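Local structure of aspartate--tRNA(Asp/Asn) ligase (1N9W) at residues H23-L28 / L52-S57; T145-P150 / G188-V193; W260-Q265 / W307-L312. The protein attaches L-aspartate to both tRNA(Asp) and tRNA(Asn) in two steps, first activating the amino acid with ATP to form Asp-AMP. All blocks are in the same frame, centred on the assembly; numbering follows the deposited sequence.

Contact 1 of 3, residues H23-L28 / L52-S57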
loop_
_atom_site.group_PDB
_atom_site.type_symbol
_atom_site.label_atom_id
_atom_site.label_comp_id
_atom_site.label_asym_id
_atom_site.label_seq_id
_atom_site.Cartn_x
_atom_site.Cartn_y
_atom_site.Cartn_z
ATOM N N HIS B 23 11.950 12.766 26.179
ATOM C CA HIS B 23 10.634 12.409 26.712
ATOM C C HIS B 23 10.372 13.241 27.981
ATOM O O HIS B 23 9.319 13.855 28.108
ATOM C CB HIS B 23 10.578 10.911 27.024
ATOM C CG HIS B 23 9.192 10.349 27.051
ATOM N ND1 HIS B 23 8.420 10.214 25.918
ATOM C CD2 HIS B 23 8.434 9.901 28.080
ATOM C CE1 HIS B 23 7.244 9.713 26.250
ATOM N NE2 HIS B 23 7.226 9.516 27.555
ATOM N N TRP B 24 11.322 13.233 28.917
ATOM C CA TRP B 24 11.246 14.044 30.131
ATOM C C TRP B 24 12.629 14.232 30.723
ATOM O O TRP B 24 13.606 13.608 30.288
ATOM C CB TRP B 24 10.275 13.494 31.206
ATOM C CG TRP B 24 10.509 12.099 31.699
ATOM C CD1 TRP B 24 9.698 11.022 31.485
ATOM C CD2 TRP B 24 11.617 11.618 32.479
ATOM N NE1 TRP B 24 10.227 9.899 32.079
ATOM C CE2 TRP B 24 11.403 10.235 32.695
ATOM C CE3 TRP B 24 12.761 12.218 33.015
ATOM C CZ2 TRP B 24 12.301 9.443 33.418
ATOM C CZ3 TRP B 24 13.655 11.424 33.738
ATOM C CH2 TRP B 24 13.416 10.054 33.933
ATOM N N ARG B 25 12.706 15.107 31.717
ATOM C CA ARG B 25 13.963 15.422 32.372
ATOM C C ARG B 25 13.733 15.628 33.868
ATOM O O ARG B 25 12.638 15.978 34.301
ATOM C CB ARG B 25 14.544 16.703 31.748
ATOM C CG ARG B 25 13.589 17.907 31.856
ATOM C CD ARG B 25 14.056 19.184 31.146
ATOM N NE ARG B 25 13.190 20.304 31.525
ATOM C CZ ARG B 25 13.402 21.584 31.225
ATOM N NH1 ARG B 25 14.465 21.955 30.519
ATOM N NH2 ARG B 25 12.542 22.503 31.651
ATOM N N ARG B 26 14.780 15.383 34.641
ATOM C CA ARG B 26 14.777 15.568 36.088
ATOM C C ARG B 26 16.149 16.185 36.270
ATOM O O ARG B 26 17.164 15.501 36.147
ATOM C CB ARG B 26 14.724 14.234 36.804
ATOM C CG ARG B 26 13.655 13.320 36.274
ATOM C CD ARG B 26 12.343 13.556 36.965
ATOM N NE ARG B 26 11.302 12.637 36.496
ATOM C CZ ARG B 26 10.518 12.872 35.448
ATOM N NH1 ARG B 26 10.652 13.994 34.749
ATOM N NH2 ARG B 26 9.580 11.997 35.119
ATOM N N ASP B 27 16.162 17.488 36.527
ATOM C CA ASP B 27 17.385 18.271 36.684
ATOM C C ASP B 27 17.821 18.357 38.144
ATOM O O ASP B 27 17.214 19.083 38.925
ATOM C CB ASP B 27 17.127 19.688 36.160
ATOM C CG ASP B 27 18.396 20.482 35.932
ATOM O OD1 ASP B 27 19.411 20.244 36.627
ATOM O OD2 ASP B 27 18.364 21.380 35.054
ATOM N N LEU B 28 18.872 17.636 38.521
ATOM C CA LEU B 28 19.337 17.699 39.900
ATOM C C LEU B 28 20.728 18.317 39.982
ATOM O O LEU B 28 21.534 17.935 40.827
ATOM C CB LEU B 28 19.346 16.308 40.533
ATOM C CG LEU B 28 18.024 15.547 40.538
ATOM C CD1 LEU B 28 18.252 14.172 41.122
ATOM C CD2 LEU B 28 16.968 16.300 41.332
ATOM N N LEU B 52 19.859 22.124 30.320
ATOM C CA LEU B 52 18.888 21.263 29.659
ATOM C C LEU B 52 17.832 21.976 28.816
ATOM O O LEU B 52 17.295 23.013 29.212
ATOM C CB LEU B 52 18.200 20.373 30.705
ATOM C CG LEU B 52 19.121 19.400 31.458
ATOM C CD1 LEU B 52 18.338 18.679 32.551
ATOM C CD2 LEU B 52 19.730 18.392 30.469
ATOM N N PRO B 53 17.535 21.427 27.626
ATOM C CA PRO B 53 16.534 22.001 26.723
ATOM C C PRO B 53 15.163 21.509 27.181
ATOM O O PRO B 53 15.088 20.664 28.075
ATOM C CB PRO B 53 16.936 21.427 25.369
ATOM C CG PRO B 53 17.376 20.039 25.736
ATOM C CD PRO B 53 18.186 20.253 27.013
ATOM N N LEU B 54 14.089 22.016 26.581
ATOM C CA LEU B 54 12.739 21.603 26.970
ATOM C C LEU B 54 12.377 20.206 26.471
ATOM O O LEU B 54 13.042 19.653 25.599
ATOM C CB LEU B 54 11.693 22.608 26.439
ATOM C CG LEU B 54 11.598 23.985 27.117
ATOM C CD1 LEU B 54 10.666 24.940 26.322
ATOM C CD2 LEU B 54 11.078 23.795 28.541
ATOM N N PRO B 55 11.319 19.607 27.049
ATOM C CA PRO B 55 10.887 18.275 26.622
ATOM C C PRO B 55 10.488 18.352 25.144
ATOM O O PRO B 55 10.051 19.407 24.663
ATOM C CB PRO B 55 9.694 17.988 27.530
ATOM C CG PRO B 55 10.040 18.730 28.783
ATOM C CD PRO B 55 10.615 20.028 28.275
ATOM N N GLU B 56 10.639 17.230 24.450
ATOM C CA GLU B 56 10.336 17.090 23.030
ATOM C C GLU B 56 11.389 17.718 22.119
ATOM O O GLU B 56 11.153 17.922 20.929
ATOM C CB GLU B 56 8.933 17.633 22.693
ATOM C CG GLU B 56 7.782 16.713 23.129
ATOM C CD GLU B 56 8.011 15.239 22.777
ATOM O OE1 GLU B 56 8.405 14.934 21.627
ATOM O OE2 GLU B 56 7.795 14.377 23.658
ATOM N N SER B 57 12.553 18.045 22.671
ATOM C CA SER B 57 13.630 18.587 21.845
ATOM C C SER B 57 14.256 17.366 21.180
ATOM O O SER B 57 14.279 16.276 21.769
ATOM C CB SER B 57 14.685 19.303 22.699
ATOM O OG SER B 57 14.284 20.617 23.039
HETATM O O HOH W 1 7.554 14.835 26.297
HETATM O O HOH W 2 19.579 22.860 33.314
#
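Arg-25 reaches from strand 15-28 across to the loop 52-57, where its guanidinium settles against Pro-53, Leu-54 and Pro-55. Its CG stands between the backbone N and the carbonyl carbon (chi1 58°), and the chain then runs extended to NE. Arg-25 NH1 gives a short but bent, weak hydrogen bond to Pro-53 O (2.8 Å, N-H...O angle 118°). Leu-52 O sits at the edge of the guanidinium, near its plane. One guanidinium face is covered by Leu-54 CA and by Pro-55 CD. Arg-25 NH2 also touches Leu-54 CD2 at 3.7 Å. An alanine in place of Arg-25 would probably leave Pro-53 O without this donor and open a gap beside Leu-54 and Pro-55.

Leu-52 turns its CD1 branch to the carboxylate of Asp-27, 3.7 Å from OD2. A water bridges the same pair, donating to Asp-27 OD2 and accepting from Leu-52 N; Asp-27 OD1 is held by Gln-32 and Gly-29. Pro-55, a compact, rigid ring, suits a place against the arginine and brings its CB to 4.2 Å from His-23 O. A second water links His-23 O to Glu-56 OE2.

The segments belong to the OB-fold anticodon-binding domain, where the link between its third and fourth strands lies against the first. A long arginine suits a partly exposed seam of carbonyls and hydrocarbon. Between the two segments this implies one weak direct hydrogen bond, two bridging waters and apolar cover, with backbone hydrogen bonds of Glu-56 and Ser-57 with Leu-22 adding to the hold; Arg-26, which interacts with tRNA, points away.

Contact 2 of 3, residues T145-P150 / G188-V193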
loop_
_atom_site.group_PDB
_atom_site.type_symbol
_atom_site.label_atom_id
_atom_site.label_comp_id
_atom_site.label_asym_id
_atom_site.label_seq_id
_atom_site.Cartn_x
_atom_site.Cartn_y
_atom_site.Cartn_z
ATOM N N THR B 145 -2.777 -9.451 -7.598
ATOM C CA THR B 145 -2.084 -8.282 -8.123
ATOM C C THR B 145 -2.699 -7.015 -7.505
ATOM O O THR B 145 -3.905 -6.789 -7.603
ATOM C CB THR B 145 -2.186 -8.206 -9.674
ATOM O OG1 THR B 145 -1.427 -9.274 -10.254
ATOM C CG2 THR B 145 -1.648 -6.878 -10.192
ATOM N N GLU B 146 -1.858 -6.208 -6.855
ATOM C CA GLU B 146 -2.313 -4.966 -6.231
ATOM C C GLU B 146 -2.711 -3.986 -7.325
ATOM O O GLU B 146 -1.994 -3.821 -8.314
ATOM C CB GLU B 146 -1.207 -4.352 -5.360
ATOM C CG GLU B 146 -1.529 -2.960 -4.799
ATOM C CD GLU B 146 -0.645 -2.564 -3.620
ATOM O OE1 GLU B 146 0.557 -2.906 -3.622
ATOM O OE2 GLU B 146 -1.156 -1.893 -2.693
ATOM N N ILE B 147 -3.866 -3.349 -7.157
ATOM C CA ILE B 147 -4.333 -2.386 -8.133
ATOM C C ILE B 147 -4.577 -1.039 -7.483
ATOM O O ILE B 147 -4.644 -0.925 -6.256
ATOM C CB ILE B 147 -5.644 -2.825 -8.788
ATOM C CG1 ILE B 147 -6.736 -2.934 -7.717
ATOM C CG2 ILE B 147 -5.431 -4.137 -9.538
ATOM C CD1 ILE B 147 -8.059 -3.451 -8.225
ATOM N N PHE B 148 -4.720 -0.025 -8.328
ATOM C CA PHE B 148 -4.960 1.335 -7.880
ATOM C C PHE B 148 -6.058 1.937 -8.749
ATOM O O PHE B 148 -5.824 2.268 -9.910
ATOM C CB PHE B 148 -3.666 2.143 -8.003
ATOM C CG PHE B 148 -2.479 1.462 -7.374
ATOM C CD1 PHE B 148 -1.737 0.523 -8.084
ATOM C CD2 PHE B 148 -2.139 1.717 -6.052
ATOM C CE1 PHE B 148 -0.687 -0.161 -7.479
ATOM C CE2 PHE B 148 -1.089 1.038 -5.437
ATOM C CZ PHE B 148 -0.360 0.102 -6.153
ATOM N N THR B 149 -7.255 2.063 -8.182
ATOM C CA THR B 149 -8.400 2.601 -8.907
ATOM C C THR B 149 -8.735 4.036 -8.502
ATOM O O THR B 149 -8.275 4.530 -7.469
ATOM C CB THR B 149 -9.655 1.712 -8.713
ATOM O OG1 THR B 149 -9.983 1.632 -7.324
ATOM C CG2 THR B 149 -9.396 0.305 -9.251
ATOM N N PRO B 150 -9.542 4.726 -9.319
ATOM C CA PRO B 150 -9.924 6.111 -9.021
ATOM C C PRO B 150 -10.804 6.233 -7.775
ATOM O O PRO B 150 -10.490 6.997 -6.858
ATOM C CB PRO B 150 -10.653 6.546 -10.292
ATOM C CG PRO B 150 -9.987 5.705 -11.363
ATOM C CD PRO B 150 -9.938 4.360 -10.691
ATOM N N GLY B 188 -11.274 -9.492 -14.361
ATOM C CA GLY B 188 -11.209 -10.071 -15.692
ATOM C C GLY B 188 -9.842 -9.858 -16.319
ATOM O O GLY B 188 -9.520 -10.442 -17.350
ATOM N N VAL B 189 -9.038 -9.010 -15.686
ATOM C CA VAL B 189 -7.698 -8.707 -16.169
ATOM C C VAL B 189 -6.642 -9.542 -15.446
ATOM O O VAL B 189 -5.790 -10.165 -16.083
ATOM C CB VAL B 189 -7.387 -7.195 -15.993
ATOM C CG1 VAL B 189 -5.971 -6.880 -16.472
ATOM C CG2 VAL B 189 -8.406 -6.358 -16.770
ATOM N N PHE B 190 -6.717 -9.575 -14.118
ATOM C CA PHE B 190 -5.742 -10.311 -13.308
ATOM C C PHE B 190 -6.301 -11.487 -12.508
ATOM O O PHE B 190 -5.557 -12.161 -11.796
ATOM C CB PHE B 190 -5.041 -9.334 -12.357
ATOM C CG PHE B 190 -4.182 -8.312 -13.055
ATOM C CD1 PHE B 190 -3.133 -8.713 -13.874
ATOM C CD2 PHE B 190 -4.405 -6.945 -12.867
ATOM C CE1 PHE B 190 -2.311 -7.774 -14.497
ATOM C CE2 PHE B 190 -3.588 -5.993 -13.486
ATOM C CZ PHE B 190 -2.539 -6.408 -14.305
ATOM N N GLU B 191 -7.607 -11.720 -12.620
ATOM C CA GLU B 191 -8.272 -12.834 -11.930
ATOM C C GLU B 191 -8.359 -12.684 -10.410
ATOM O O GLU B 191 -9.377 -13.024 -9.801
ATOM C CB GLU B 191 -7.557 -14.159 -12.253
ATOM C CG GLU B 191 -7.611 -14.606 -13.719
ATOM C CD GLU B 191 -6.795 -15.875 -13.981
ATOM O OE1 GLU B 191 -6.701 -16.728 -13.067
ATOM O OE2 GLU B 191 -6.262 -16.028 -15.104
ATOM N N ARG B 192 -7.286 -12.182 -9.805
ATOM C CA ARG B 192 -7.206 -11.993 -8.355
ATOM C C ARG B 192 -6.527 -10.661 -8.076
ATOM O O ARG B 192 -5.366 -10.461 -8.440
ATOM C CB ARG B 192 -6.384 -13.133 -7.738
ATOM C CG ARG B 192 -6.938 -14.486 -8.068
ATOM C CD ARG B 192 -5.833 -15.481 -8.327
ATOM N NE ARG B 192 -5.329 -16.067 -7.113
ATOM C CZ ARG B 192 -5.884 -17.104 -6.495
ATOM N NH1 ARG B 192 -6.974 -17.675 -6.984
ATOM N NH2 ARG B 192 -5.338 -17.578 -5.376
ATOM N N VAL B 193 -7.252 -9.756 -7.431
ATOM C CA VAL B 193 -6.711 -8.437 -7.126
ATOM C C VAL B 193 -7.139 -7.943 -5.754
ATOM O O VAL B 193 -8.061 -8.478 -5.143
ATOM C CB VAL B 193 -7.192 -7.372 -8.155
ATOM C CG1 VAL B 193 -6.868 -7.816 -9.567
ATOM C CG2 VAL B 193 -8.683 -7.121 -7.995
HETATM O O HOH W 3 -2.968 -11.647 -10.587
#
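Thr-145 joins Val-193 in a parallel beta bridge, its N donating to Arg-192 O (2.9 Å, N-H...O angle 154°). Thr-145 O receives a CA-H...O contact from Val-193 CA at 3.3 Å. Threonine suits the place because its two branches do different work. With OG1 anti to the carbonyl carbon (chi1 -68°), Thr-145 CG2 is anti to the backbone N and lies over the Phe-190 ring, 3.9 Å from its centroid and 14° off the normal. This is a CH-pi contact; Val-189 CG1 covers the opposite face. A water 2.8 Å from Thr-145 OG1 also lies within hydrogen-bonding distance of Phe-190 O.

Glu-146 points away from 188-193, pairing with Arg-136 of its own chain and with Arg-136 of the second subunit. Ile-147 turns back, and its CD1 packs on Val-193 CG2 at 3.7 Å. Its CG2 touches Val-193 CB and CG1, so two beta-branched residues pack against each other.

A long helix followed by a short strand and Pro-150 is consistent with motif 1 of class II synthetases, the dimer-forming element. Glu-191, where helix gives way to strand 192-198, forms salt bridges to Arg-2 and Arg-39 of the second subunit. The chemistry implies a division of labour: the Thr-145 to Arg-192 bond, continued by Ile-147 with Tyr-194, sets the strand pairing, aliphatic and aromatic groups fill the buried side, and charged residues contribute to the link between subunits.

Contact 3 of 3, residues W260-Q265 / W307-L312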
loop_
_atom_site.group_PDB
_atom_site.type_symbol
_atom_site.label_atom_id
_atom_site.label_comp_id
_atom_site.label_asym_id
_atom_site.label_seq_id
_atom_site.Cartn_x
_atom_site.Cartn_y
_atom_site.Cartn_z
ATOM N N TRP B 260 -4.620 -11.092 23.064
ATOM C CA TRP B 260 -4.744 -11.624 21.711
ATOM C C TRP B 260 -5.990 -12.473 21.494
ATOM O O TRP B 260 -6.382 -13.255 22.359
ATOM C CB TRP B 260 -3.495 -12.428 21.340
ATOM C CG TRP B 260 -3.097 -12.251 19.900
ATOM C CD1 TRP B 260 -2.982 -13.228 18.954
ATOM C CD2 TRP B 260 -2.747 -11.021 19.249
ATOM N NE1 TRP B 260 -2.595 -12.683 17.754
ATOM C CE2 TRP B 260 -2.460 -11.330 17.901
ATOM C CE3 TRP B 260 -2.691 -9.684 19.665
ATOM C CZ2 TRP B 260 -2.071 -10.354 16.977
ATOM C CZ3 TRP B 260 -2.308 -8.714 18.744
ATOM C CH2 TRP B 260 -2.021 -9.054 17.413
ATOM N N PRO B 261 -6.633 -12.323 20.324
ATOM C CA PRO B 261 -7.848 -13.061 19.957
ATOM C C PRO B 261 -7.590 -14.546 19.750
ATOM O O PRO B 261 -6.444 -15.005 19.762
ATOM C CB PRO B 261 -8.282 -12.396 18.649
ATOM C CG PRO B 261 -7.655 -11.043 18.710
ATOM C CD PRO B 261 -6.305 -11.331 19.290
ATOM N N SER B 262 -8.674 -15.292 19.555
ATOM C CA SER B 262 -8.592 -16.724 19.305
ATOM C C SER B 262 -8.171 -16.899 17.847
ATOM O O SER B 262 -8.423 -16.027 17.016
ATOM C CB SER B 262 -9.958 -17.375 19.553
ATOM O OG SER B 262 -11.007 -16.656 18.921
ATOM N N PHE B 263 -7.533 -18.021 17.539
ATOM C CA PHE B 263 -7.062 -18.270 16.182
ATOM C C PHE B 263 -8.185 -18.253 15.152
ATOM O O PHE B 263 -9.175 -18.971 15.287
ATOM C CB PHE B 263 -6.335 -19.606 16.107
ATOM C CG PHE B 263 -5.415 -19.719 14.935
ATOM C CD1 PHE B 263 -4.207 -19.026 14.920
ATOM C CD2 PHE B 263 -5.752 -20.507 13.840
ATOM C CE1 PHE B 263 -3.343 -19.114 13.831
ATOM C CE2 PHE B 263 -4.896 -20.603 12.741
ATOM C CZ PHE B 263 -3.687 -19.903 12.739
ATOM N N PRO B 264 -8.038 -17.426 14.104
ATOM C CA PRO B 264 -9.013 -17.276 13.018
ATOM C C PRO B 264 -9.079 -18.473 12.073
ATOM O O PRO B 264 -8.801 -18.342 10.884
ATOM C CB PRO B 264 -8.535 -16.020 12.287
ATOM C CG PRO B 264 -7.774 -15.276 13.327
ATOM C CD PRO B 264 -7.017 -16.371 14.017
ATOM N N GLN B 265 -9.439 -19.636 12.597
ATOM C CA GLN B 265 -9.548 -20.824 11.762
ATOM C C GLN B 265 -10.848 -21.552 12.074
ATOM O O GLN B 265 -11.238 -21.667 13.236
ATOM C CB GLN B 265 -8.350 -21.742 11.992
ATOM C CG GLN B 265 -8.522 -23.120 11.402
ATOM C CD GLN B 265 -7.201 -23.825 11.203
ATOM O OE1 GLN B 265 -6.358 -23.867 12.106
ATOM N NE2 GLN B 265 -7.012 -24.394 10.020
ATOM N N TRP B 307 -18.582 -21.066 21.363
ATOM C CA TRP B 307 -17.433 -21.758 20.778
ATOM C C TRP B 307 -16.094 -21.206 21.261
ATOM O O TRP B 307 -15.037 -21.708 20.872
ATOM C CB TRP B 307 -17.472 -21.643 19.258
ATOM C CG TRP B 307 -18.747 -22.091 18.646
ATOM C CD1 TRP B 307 -19.116 -23.373 18.367
ATOM C CD2 TRP B 307 -19.827 -21.256 18.212
ATOM N NE1 TRP B 307 -20.358 -23.390 17.779
ATOM C CE2 TRP B 307 -20.816 -22.105 17.672
ATOM C CE3 TRP B 307 -20.051 -19.873 18.225
ATOM C CZ2 TRP B 307 -22.017 -21.614 17.147
ATOM C CZ3 TRP B 307 -21.245 -19.385 17.703
ATOM C CH2 TRP B 307 -22.213 -20.255 17.169
ATOM N N GLY B 308 -16.144 -20.171 22.093
ATOM C CA GLY B 308 -14.922 -19.564 22.591
ATOM C C GLY B 308 -14.159 -18.911 21.450
ATOM O O GLY B 308 -12.931 -18.957 21.391
ATOM N N SER B 309 -14.904 -18.293 20.543
ATOM C CA SER B 309 -14.335 -17.641 19.374
ATOM C C SER B 309 -14.613 -16.144 19.360
ATOM O O SER B 309 -15.735 -15.701 19.622
ATOM C CB SER B 309 -14.909 -18.291 18.112
ATOM O OG SER B 309 -14.511 -17.612 16.940
ATOM N N ASP B 310 -13.582 -15.365 19.055
ATOM C CA ASP B 310 -13.703 -13.910 18.993
ATOM C C ASP B 310 -14.299 -13.508 17.651
ATOM O O ASP B 310 -14.686 -12.355 17.450
ATOM C CB ASP B 310 -12.322 -13.273 19.162
ATOM C CG ASP B 310 -11.780 -13.434 20.563
ATOM O OD1 ASP B 310 -12.228 -12.687 21.457
ATOM O OD2 ASP B 310 -10.909 -14.305 20.775
ATOM N N TRP B 311 -14.383 -14.477 16.745
ATOM C CA TRP B 311 -14.900 -14.240 15.400
ATOM C C TRP B 311 -16.217 -14.959 15.120
ATOM O O TRP B 311 -16.485 -16.032 15.665
ATOM C CB TRP B 311 -13.868 -14.690 14.367
ATOM C CG TRP B 311 -12.450 -14.415 14.767
ATOM C CD1 TRP B 311 -11.697 -15.126 15.654
ATOM C CD2 TRP B 311 -11.617 -13.347 14.297
ATOM N NE1 TRP B 311 -10.446 -14.569 15.767
ATOM C CE2 TRP B 311 -10.372 -13.480 14.947
ATOM C CE3 TRP B 311 -11.810 -12.294 13.392
ATOM C CZ2 TRP B 311 -9.312 -12.593 14.716
ATOM C CZ3 TRP B 311 -10.758 -11.417 13.163
ATOM C CH2 TRP B 311 -9.524 -11.572 13.825
ATOM N N LEU B 312 -17.025 -14.368 14.248
ATOM C CA LEU B 312 -18.308 -14.948 13.885
ATOM C C LEU B 312 -18.770 -14.552 12.485
ATOM O O LEU B 312 -18.958 -13.372 12.195
ATOM C CB LEU B 312 -19.380 -14.532 14.898
ATOM C CG LEU B 312 -20.824 -14.931 14.578
ATOM C CD1 LEU B 312 -20.974 -16.448 14.602
ATOM C CD2 LEU B 312 -21.759 -14.284 15.593
HETATM O O HOH W 4 -11.560 -18.325 16.855
#
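The backbones of 261-264 and 308-311 run 68° apart and come nearest at Ser-262 and Ser-309, whose CA atoms are 5.8 Å from each other. Ser-262 takes part in three hydrogen bonds across the contact. Ser-262 N donates to Asp-310 OD2 (2.7 Å), on the anti side of the carboxylate, and Ser-262 OG accepts from Asp-310 N in a nearly straight bond (2.9 Å, 167°). A small hydroxyl-bearing residue suits this tight spot, with OG set between the backbone N and carbonyl carbon (chi1 48°). That OG also accepts from a water that reaches Phe-263 O and Ser-309 OG. Ser-262 O receives Trp-311 NE1 at 2.8 Å, close to the indole plane, which helps fix how the ring is turned. Over one face of that ring lies Pro-264 CG, 3.4 Å from Trp-311 CZ2 and offset toward the rim, while Pro-261 CB approaches the same carbon.

Gly-308, with positive phi, turns the chain away after helix 293-306 and leads it into strand 311-315. The second carboxylate oxygen of Asp-310 is bound by Arg-342, and Trp-311 stacks with Phe-341 at the end of strand 336-341. Leu-242 of helix 227-248 packs on Pro-264 and Trp-311, and Leu-401 of helix 394-402 meets Pro-261.

How the contacts relate
Contact 1 stands apart in the anticodon-binding domain, its centre 51 Å from that of contact 2 and 45 Å from that of contact 3. It holds Arg-26 of the tRNA-interacting surface, and the side chain of His-23 is about 10 Å from that of Gln-44, another such site. Contacts 2 and 3 share the catalytic domain's large sheet, contact 2 at one outermost strand and contact 3 on the strand next to the other; their nearest atoms are about 17 Å apart. Neither supplies a predicted ligand-binding residue. Val-193's side chain is about 10 Å from that of Arg-352, predicted to bind aspartate, and Trp-311's about 10 Å from that of Arg-396, predicted to bind ATP.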